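Local atomic coordinates of iron transport multicopper oxidase FET3 (Saccharomyces cerevisiae, PDB entry 1ZPU), a protein that oxidises ferrous iron to ferric iron with four copper ions while reducing oxygen to water, feeding high-affinity iron uptake in yeast. Residues Asp149-Phe154 with His468-Leu473; Met227-Val232 with Thr389-Phe394; Asn50-Thr55 with Asp109-Asp114. All coordinates share one frame; numbering follows the deposited sequence.

Contact 1: Asp149-Phe154 with His468-Leu473; sequences DLTKSF and HLLQGL. With CU1 (copper (I) ion), chain B.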
loop_
_atom_site.group_PDB
_atom_site.type_symbol
_atom_site.label_atom_id
_atom_site.label_comp_id
_atom_site.label_asym_id
_atom_site.label_seq_id
_atom_site.Cartn_x
_atom_site.Cartn_y
_atom_site.Cartn_z
ATOM N N ASP A 149 18.761 1.858 9.811
ATOM C CA ASP A 149 20.087 1.261 9.629
ATOM C C ASP A 149 20.317 0.611 8.260
ATOM O O ASP A 149 21.388 0.783 7.651
ATOM C CB ASP A 149 20.378 0.302 10.774
ATOM C CG ASP A 149 20.594 1.035 12.081
ATOM O OD1 ASP A 149 21.105 2.180 12.028
ATOM O OD2 ASP A 149 20.259 0.489 13.154
ATOM N N LEU A 150 19.305 -0.103 7.769
ATOM C CA LEU A 150 19.379 -0.719 6.454
ATOM C C LEU A 150 19.503 0.322 5.347
ATOM O O LEU A 150 20.268 0.130 4.400
ATOM C CB LEU A 150 18.186 -1.648 6.204
ATOM C CG LEU A 150 18.048 -2.829 7.174
ATOM C CD1 LEU A 150 16.762 -3.556 6.971
ATOM C CD2 LEU A 150 19.241 -3.770 7.070
ATOM N N THR A 151 18.772 1.425 5.487
ATOM C CA THR A 151 18.781 2.519 4.522
ATOM C C THR A 151 20.188 3.051 4.244
ATOM O O THR A 151 20.486 3.470 3.127
ATOM C CB THR A 151 17.915 3.680 5.036
ATOM O OG1 THR A 151 16.585 3.207 5.267
ATOM C CG2 THR A 151 17.875 4.844 4.038
ATOM N N LYS A 152 21.043 3.030 5.262
ATOM C CA LYS A 152 22.398 3.554 5.149
ATOM C C LYS A 152 23.195 2.800 4.107
ATOM O O LYS A 152 23.972 3.399 3.356
ATOM C CB LYS A 152 23.126 3.474 6.488
ATOM C CG LYS A 152 22.639 4.444 7.522
ATOM C CD LYS A 152 23.141 4.025 8.880
ATOM C CE LYS A 152 22.430 4.776 9.990
ATOM N NZ LYS A 152 23.256 4.692 11.235
ATOM N N SER A 153 23.011 1.486 4.073
ATOM C CA SER A 153 23.693 0.662 3.081
ATOM C C SER A 153 22.812 0.332 1.872
ATOM O O SER A 153 23.318 -0.169 0.875
ATOM C CB SER A 153 24.291 -0.606 3.697
ATOM O OG SER A 153 23.322 -1.300 4.457
ATOM N N PHE A 154 21.514 0.624 1.941
ATOM C CA PHE A 154 20.645 0.441 0.777
ATOM C C PHE A 154 20.813 1.554 -0.249
ATOM O O PHE A 154 20.984 1.294 -1.436
ATOM C CB PHE A 154 19.175 0.361 1.169
ATOM C CG PHE A 154 18.247 0.321 -0.002
ATOM C CD1 PHE A 154 18.409 -0.643 -1.004
ATOM C CD2 PHE A 154 17.198 1.231 -0.100
ATOM C CE1 PHE A 154 17.546 -0.693 -2.100
ATOM C CE2 PHE A 154 16.315 1.194 -1.181
ATOM C CZ PHE A 154 16.488 0.232 -2.189
ATOM N N HIS A 468 11.467 0.780 -2.725
ATOM C CA HIS A 468 11.317 1.435 -4.005
ATOM C C HIS A 468 10.722 2.842 -3.863
ATOM O O HIS A 468 11.053 3.759 -4.640
ATOM C CB HIS A 468 10.514 0.560 -4.967
ATOM C CG HIS A 468 11.150 -0.771 -5.243
ATOM N ND1 HIS A 468 10.486 -1.796 -5.888
ATOM C CD2 HIS A 468 12.379 -1.253 -4.945
ATOM C CE1 HIS A 468 11.281 -2.843 -5.983
ATOM N NE2 HIS A 468 12.432 -2.541 -5.416
ATOM N N LEU A 469 9.850 3.010 -2.870
ATOM C CA LEU A 469 9.324 4.322 -2.540
ATOM C C LEU A 469 10.448 5.224 -2.019
ATOM O O LEU A 469 10.492 6.410 -2.335
ATOM C CB LEU A 469 8.210 4.195 -1.520
ATOM C CG LEU A 469 7.459 5.461 -1.109
ATOM C CD1 LEU A 469 6.745 6.149 -2.297
ATOM C CD2 LEU A 469 6.490 5.102 0.024
ATOM N N LEU A 470 11.366 4.649 -1.243
ATOM C CA LEU A 470 12.575 5.357 -0.806
ATOM C C LEU A 470 13.453 5.749 -1.973
ATOM O O LEU A 470 14.097 6.806 -1.935
ATOM C CB LEU A 470 13.388 4.525 0.184
ATOM C CG LEU A 470 12.942 4.696 1.632
ATOM C CD1 LEU A 470 13.342 3.487 2.468
ATOM C CD2 LEU A 470 13.501 5.994 2.223
ATOM N N GLN A 471 13.471 4.899 -3.003
ATOM C CA GLN A 471 14.184 5.179 -4.243
ATOM C C GLN A 471 13.456 6.205 -5.117
ATOM O O GLN A 471 13.950 6.583 -6.176
ATOM C CB GLN A 471 14.394 3.887 -5.008
ATOM C CG GLN A 471 15.473 2.992 -4.455
ATOM C CD GLN A 471 15.648 1.756 -5.310
ATOM O OE1 GLN A 471 14.965 0.744 -5.108
ATOM N NE2 GLN A 471 16.551 1.832 -6.291
ATOM N N GLY A 472 12.275 6.636 -4.672
ATOM C CA GLY A 472 11.471 7.650 -5.367
ATOM C C GLY A 472 10.499 7.208 -6.462
ATOM O O GLY A 472 10.206 7.995 -7.361
ATOM N N LEU A 473 9.976 5.978 -6.385
ATOM C CA LEU A 473 9.058 5.459 -7.400
ATOM C C LEU A 473 7.654 5.936 -7.106
ATOM O O LEU A 473 6.811 5.150 -6.671
ATOM C CB LEU A 473 9.050 3.932 -7.412
ATOM C CG LEU A 473 9.170 3.213 -8.765
ATOM C CD1 LEU A 473 8.708 1.765 -8.683
ATOM C CD2 LEU A 473 8.486 3.937 -9.926
HETATM CU CU CU1 B . 8.625 -1.557 -6.795
#

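Contact 2: Met227-Val232 with Thr389-Phe394; sequences MLYITV and TGTHPF. With CU1 (copper (I) ion), chain B.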
loop_
_atom_site.group_PDB
_atom_site.type_symbol
_atom_site.label_atom_id
_atom_site.label_comp_id
_atom_site.label_asym_id
_atom_site.label_seq_id
_atom_site.Cartn_x
_atom_site.Cartn_y
_atom_site.Cartn_z
ATOM N N MET A 227 -4.910 -21.462 -3.768
ATOM C CA MET A 227 -3.749 -20.627 -3.466
ATOM C C MET A 227 -3.917 -19.143 -3.850
ATOM O O MET A 227 -4.490 -18.814 -4.896
ATOM C CB MET A 227 -2.511 -21.221 -4.142
ATOM C CG MET A 227 -1.206 -20.639 -3.636
ATOM S SD MET A 227 0.263 -21.353 -4.383
ATOM C CE MET A 227 0.087 -23.068 -3.925
ATOM N N LEU A 228 -3.414 -18.247 -3.007
ATOM C CA LEU A 228 -3.404 -16.813 -3.347
ATOM C C LEU A 228 -1.997 -16.285 -3.501
ATOM O O LEU A 228 -1.095 -16.736 -2.815
ATOM C CB LEU A 228 -4.117 -15.976 -2.290
ATOM C CG LEU A 228 -5.574 -16.276 -1.953
ATOM C CD1 LEU A 228 -5.987 -15.524 -0.700
ATOM C CD2 LEU A 228 -6.498 -15.940 -3.121
ATOM N N TYR A 229 -1.816 -15.336 -4.413
ATOM C CA TYR A 229 -0.600 -14.532 -4.465
ATOM C C TYR A 229 -0.968 -13.127 -3.960
ATOM O O TYR A 229 -1.709 -12.407 -4.616
ATOM C CB TYR A 229 -0.041 -14.494 -5.890
ATOM C CG TYR A 229 1.257 -13.719 -6.060
ATOM C CD1 TYR A 229 2.500 -14.317 -5.823
ATOM C CD2 TYR A 229 1.237 -12.384 -6.453
ATOM C CE1 TYR A 229 3.687 -13.599 -5.965
ATOM C CE2 TYR A 229 2.411 -11.660 -6.600
ATOM C CZ TYR A 229 3.631 -12.268 -6.362
ATOM O OH TYR A 229 4.774 -11.511 -6.527
ATOM N N ILE A 230 -0.481 -12.752 -2.788
ATOM C CA ILE A 230 -0.821 -11.465 -2.177
ATOM C C ILE A 230 0.415 -10.576 -2.107
ATOM O O ILE A 230 1.388 -10.922 -1.405
ATOM C CB ILE A 230 -1.339 -11.641 -0.726
ATOM C CG1 ILE A 230 -2.317 -12.822 -0.663
ATOM C CG2 ILE A 230 -1.968 -10.376 -0.223
ATOM C CD1 ILE A 230 -2.950 -13.024 0.695
ATOM N N THR A 231 0.385 -9.446 -2.822
ATOM C CA THR A 231 1.476 -8.469 -2.761
ATOM C C THR A 231 1.305 -7.656 -1.498
ATOM O O THR A 231 0.271 -7.732 -0.847
ATOM C CB THR A 231 1.492 -7.475 -3.973
ATOM O OG1 THR A 231 0.554 -6.405 -3.758
ATOM C CG2 THR A 231 1.206 -8.167 -5.308
ATOM N N VAL A 232 2.303 -6.849 -1.147
ATOM C CA VAL A 232 2.160 -6.012 0.046
ATOM C C VAL A 232 1.033 -5.034 -0.203
ATOM O O VAL A 232 0.818 -4.624 -1.340
ATOM C CB VAL A 232 3.436 -5.283 0.429
ATOM C CG1 VAL A 232 4.511 -6.280 0.732
ATOM C CG2 VAL A 232 3.874 -4.342 -0.653
ATOM N N THR A 389 13.254 -5.735 -14.258
ATOM C CA THR A 389 12.983 -7.180 -14.304
ATOM C C THR A 389 12.269 -7.712 -13.071
ATOM O O THR A 389 12.180 -8.919 -12.897
ATOM C CB THR A 389 14.231 -8.048 -14.595
ATOM O OG1 THR A 389 15.066 -8.076 -13.441
ATOM C CG2 THR A 389 15.015 -7.524 -15.765
ATOM N N GLY A 390 11.753 -6.829 -12.222
ATOM C CA GLY A 390 11.057 -7.262 -11.003
ATOM C C GLY A 390 9.546 -7.060 -11.019
ATOM O O GLY A 390 9.004 -6.434 -11.928
ATOM N N THR A 391 8.871 -7.594 -10.003
ATOM C CA THR A 391 7.446 -7.364 -9.788
ATOM C C THR A 391 7.266 -6.169 -8.872
ATOM O O THR A 391 7.986 -6.045 -7.891
ATOM C CB THR A 391 6.792 -8.550 -9.093
ATOM O OG1 THR A 391 6.813 -9.684 -9.964
ATOM C CG2 THR A 391 5.348 -8.226 -8.754
ATOM N N HIS A 392 6.311 -5.294 -9.178
ATOM C CA HIS A 392 6.015 -4.162 -8.312
ATOM C C HIS A 392 4.521 -4.046 -8.100
ATOM O O HIS A 392 3.737 -4.083 -9.064
ATOM C CB HIS A 392 6.494 -2.866 -8.927
ATOM C CG HIS A 392 7.906 -2.906 -9.397
ATOM N ND1 HIS A 392 8.940 -2.342 -8.686
ATOM C CD2 HIS A 392 8.459 -3.441 -10.508
ATOM C CE1 HIS A 392 10.071 -2.526 -9.340
ATOM N NE2 HIS A 392 9.806 -3.187 -10.451
ATOM N N PRO A 393 4.106 -3.894 -6.839
ATOM C CA PRO A 393 2.718 -3.608 -6.559
ATOM C C PRO A 393 2.492 -2.088 -6.454
ATOM O O PRO A 393 2.913 -1.456 -5.496
ATOM C CB PRO A 393 2.504 -4.304 -5.222
ATOM C CG PRO A 393 3.862 -4.311 -4.572
ATOM C CD PRO A 393 4.897 -3.982 -5.605
ATOM N N PHE A 394 1.855 -1.506 -7.451
ATOM C CA PHE A 394 1.561 -0.092 -7.416
ATOM C C PHE A 394 0.213 0.152 -6.793
ATOM O O PHE A 394 -0.728 -0.617 -6.992
ATOM C CB PHE A 394 1.644 0.533 -8.806
ATOM C CG PHE A 394 3.036 0.594 -9.338
ATOM C CD1 PHE A 394 3.535 -0.424 -10.136
ATOM C CD2 PHE A 394 3.874 1.652 -9.001
ATOM C CE1 PHE A 394 4.840 -0.381 -10.604
ATOM C CE2 PHE A 394 5.187 1.695 -9.480
ATOM C CZ PHE A 394 5.659 0.677 -10.289
HETATM CU CU CU1 B . 8.625 -1.557 -6.795
#

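Contact 3: Asn50-Thr55 with Asp109-Asp114; sequences NGMNNT and DGQYED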
loop_
_atom_site.group_PDB
_atom_site.type_symbol
_atom_site.label_atom_id
_atom_site.label_comp_id
_atom_site.label_asym_id
_atom_site.label_seq_id
_atom_site.Cartn_x
_atom_site.Cartn_y
_atom_site.Cartn_z
ATOM N N ASN A 50 3.773 12.100 18.130
ATOM C CA ASN A 50 5.129 11.647 17.892
ATOM C C ASN A 50 5.948 11.674 19.180
ATOM O O ASN A 50 6.371 12.737 19.634
ATOM C CB ASN A 50 5.799 12.524 16.828
ATOM C CG ASN A 50 7.121 11.962 16.363
ATOM O OD1 ASN A 50 7.618 10.986 16.918
ATOM N ND2 ASN A 50 7.692 12.565 15.330
ATOM N N GLY A 51 6.161 10.500 19.765
ATOM C CA GLY A 51 6.958 10.380 20.983
ATOM C C GLY A 51 8.338 9.814 20.719
ATOM O O GLY A 51 9.056 9.455 21.653
ATOM N N MET A 52 8.697 9.718 19.440
ATOM C CA MET A 52 10.021 9.245 19.029
ATOM C C MET A 52 11.001 10.401 19.066
ATOM O O MET A 52 10.625 11.541 18.798
ATOM C CB MET A 52 9.978 8.628 17.632
ATOM C CG MET A 52 9.506 7.220 17.620
ATOM S SD MET A 52 8.818 6.727 16.011
ATOM C CE MET A 52 7.948 8.232 15.532
ATOM N N ASN A 53 12.255 10.103 19.386
ATOM C CA ASN A 53 13.210 11.154 19.758
ATOM C C ASN A 53 13.780 11.990 18.608
ATOM O O ASN A 53 14.240 13.111 18.809
ATOM C CB ASN A 53 14.375 10.541 20.536
ATOM C CG ASN A 53 14.973 11.504 21.521
ATOM O OD1 ASN A 53 14.293 11.957 22.444
ATOM N ND2 ASN A 53 16.254 11.832 21.338
ATOM N N ASN A 54 13.735 11.438 17.402
ATOM C CA ASN A 54 14.586 11.928 16.324
ATOM C C ASN A 54 13.984 11.760 14.916
ATOM O O ASN A 54 14.504 12.327 13.961
ATOM C CB ASN A 54 15.924 11.187 16.416
ATOM C CG ASN A 54 15.744 9.640 16.335
ATOM O OD1 ASN A 54 14.647 9.078 16.616
ATOM N ND2 ASN A 54 16.827 8.954 15.942
ATOM N N THR A 55 12.905 10.989 14.787
ATOM C CA THR A 55 12.233 10.827 13.500
ATOM C C THR A 55 10.978 11.698 13.404
ATOM O O THR A 55 10.417 12.103 14.426
ATOM C CB THR A 55 11.795 9.371 13.292
ATOM O OG1 THR A 55 12.454 8.527 14.246
ATOM C CG2 THR A 55 12.109 8.911 11.869
ATOM N N ASP A 109 9.442 7.208 6.521
ATOM C CA ASP A 109 10.545 6.565 5.775
ATOM C C ASP A 109 10.272 5.061 5.577
ATOM O O ASP A 109 9.569 4.664 4.639
ATOM C CB ASP A 109 11.883 6.816 6.490
ATOM C CG ASP A 109 12.420 8.291 6.304
ATOM O OD1 ASP A 109 13.015 8.580 5.219
ATOM O OD2 ASP A 109 12.299 9.135 7.254
ATOM N N GLY A 110 10.800 4.221 6.462
ATOM C CA GLY A 110 10.498 2.796 6.400
ATOM C C GLY A 110 9.703 2.431 7.624
ATOM O O GLY A 110 9.344 1.261 7.838
ATOM N N GLN A 111 9.451 3.454 8.431
ATOM C CA GLN A 111 8.687 3.367 9.658
ATOM C C GLN A 111 7.713 2.165 9.754
ATOM O O GLN A 111 7.823 1.377 10.682
ATOM C CB GLN A 111 7.975 4.702 9.847
ATOM C CG GLN A 111 7.682 5.089 11.254
ATOM C CD GLN A 111 7.995 6.555 11.504
ATOM O OE1 GLN A 111 7.096 7.383 11.660
ATOM N NE2 GLN A 111 9.281 6.882 11.526
ATOM N N TYR A 112 6.780 1.977 8.825
ATOM C CA TYR A 112 5.811 0.882 9.063
ATOM C C TYR A 112 6.388 -0.543 9.129
ATOM O O TYR A 112 5.861 -1.377 9.862
ATOM C CB TYR A 112 4.523 0.959 8.230
ATOM C CG TYR A 112 4.500 0.291 6.871
ATOM C CD1 TYR A 112 4.287 -1.089 6.727
ATOM C CD2 TYR A 112 4.614 1.056 5.715
ATOM C CE1 TYR A 112 4.229 -1.679 5.459
ATOM C CE2 TYR A 112 4.560 0.492 4.465
ATOM C CZ TYR A 112 4.366 -0.864 4.332
ATOM O OH TYR A 112 4.331 -1.362 3.045
ATOM N N GLU A 113 7.458 -0.827 8.388
ATOM C CA GLU A 113 8.178 -2.093 8.582
ATOM C C GLU A 113 8.629 -2.287 10.014
ATOM O O GLU A 113 8.710 -3.403 10.476
ATOM C CB GLU A 113 9.393 -2.241 7.662
ATOM C CG GLU A 113 9.074 -2.955 6.343
ATOM C CD GLU A 113 9.070 -4.482 6.425
ATOM O OE1 GLU A 113 8.492 -5.105 7.351
ATOM O OE2 GLU A 113 9.652 -5.079 5.512
ATOM N N ASP A 114 8.921 -1.205 10.716
ATOM C CA ASP A 114 9.373 -1.312 12.087
ATOM C C ASP A 114 8.214 -1.389 13.079
ATOM O O ASP A 114 8.405 -1.177 14.282
ATOM C CB ASP A 114 10.357 -0.181 12.418
ATOM C CG ASP A 114 11.727 -0.362 11.725
ATOM O OD1 ASP A 114 12.051 -1.494 11.278
ATOM O OD2 ASP A 114 12.490 0.629 11.634
#

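Contact 1: Asp149-Phe154 with His468-Leu473
Phe154 lays the edge of its ring against the side chain of Gln471, Phe154 CZ standing 3.3 Å from Gln471 OE1 and 3.7 Å from Gln471 CG. The oxygen lies near the plane of the ring, facing C-H groups rather than the pi face, and the amide plane stands nearly upright to it, at 84°. With CG anti to the backbone N (chi1 174°), the ring of Phe154 is carried from helix 147-154 toward Gln471, and Trp467 meets it edge-to-face. The other end of the Gln471 amide is tied down, NE2 donating to Asn332 O. An alanine here would remove the amide, and would probably leave the ring edge of Phe154 without its cover and Asn332 O without this donor. The contact joins two of the three cupredoxin domains of a multicopper oxidase, the second through helix 147-154 and the third through helix 466-470. That second helix closes in a Schellman motif: Gly472 takes a positive phi of 87°, while Leu473 N bonds back to His468 O at 3.0 Å. The helix carries His468, whose ND1 binds the type 1 copper at 2.1 Å while NE2 bonds to Glu164. Leu470 CD1 rests 4.3 Å from Thr151 OG1, whose hydroxyl bonds to Val147 O.

Contact 2: Met227-Val232 with Thr389-Phe394
Pro393 presents the CB and CG side of its ring to Thr231 and Val232, joining the second and third cupredoxin domains of the multicopper oxidase fold. Strand 228-230 borders one sheet of the second domain, and strand 392-396 belongs to the third-domain sheet that holds the type 1 copper site. Thr231 and Pro393 run alongside each other, pointing opposite ways, the CB atoms of Thr231 and Pro393 lying 3.6 Å apart. Val232 comes in at a slant, with its CG2 resting 3.9 Å from Pro393 CG in a plain apolar touch. Tyr229 stands farther along. Its ring runs out from the strand with CG anti to the backbone N (chi1 -178°), which carries OH across to the methyl of Thr391; the two side chains reach toward each other, with Tyr229 OH and Thr391 CG2 4.0 Å apart. The hydroxyl bonds elsewhere, with Asp257 and Ser200, while Tyr202 and Tyr440 pack edge-to-face with the ring. On the third-domain segment, Thr391 and Pro393 turn toward the second domain, whereas His392 between them points away, into the copper site. Its ND1 binds copper at 2.1 Å, and its NE2 is bonded to Asp388, a second-shell carboxylate that would fix the rotation of the imidazole. Thr231 keeps its own hydroxyl within its segment: OG1 donates to Val232 O at 3.0 Å, approaching from above the carbonyl plane by 39°.

Contact 3: Asn50-Thr55 with Asp109-Asp114
ND2 of Asn50 is gripped by two carbonyl oxygens, that of Ile83 and that of Thr55, the latter at 2.9 Å with a fairly straight N-H (163°) and lying close to the amide plane. The same side chain turns its OD1 to the backbone N of Met52 at 3.0 Å, closing an Asx turn just after strand 43-49. One amide thus holds Met52 N and Thr55 O, which is consistent with fixing how Met52 and Thr55 face Gln111 of the segment 109-114. Two methyls come up to the amide group of Gln111 from directions about 75° apart, Gln111 CD lying 4.4 Å from Met52 CE and 4.8 Å from Thr55 CG2. The Met52 chain, bent at its last torsion, reaches its methyl toward the amide, while Thr55 and Gln111 pass alongside each other. Gln111 leaves with CG anti to the backbone N (chi1 -152°) and then bends at the next bond; its backbone O accepts from Asp114 N at 2.8 Å around the short 3-10 turn at 112-113. Both loops belong to the first cupredoxin domain, near its type 3 copper ligands: the Gln111 side chain is about 8 Å from those of His105 and His107. Asp114 is anchored further by a salt bridge to Arg22. Since it is mainly methyl groups of Met52 and Thr55 that approach the amide, the two segments meet by van der Waals contact, while the hydrogen bonds described here lie within each loop or run to other parts of the chain.

Contacts 1 and 2 share the type 1 copper: His468 ND1 and His392 ND1, 3.2 Å from each other, both bind it, with Cys463 the third ligand. Leu473 CD1 of contact 1 also packs on Phe394 CE2 of contact 2 at 3.6 Å, although the centres are 19 Å apart. Both segments of contact 2 fall between those of contact 1 in the sequence, and both contacts join the second domain to the third. Contact 3, wholly within the first domain, closes earlier in the sequence; it meets contact 1 where Leu470 CD2 lies 4.0 Å from Asp109 OD1. Contacts 2 and 3 do not touch, their nearest atoms about 5 Å apart.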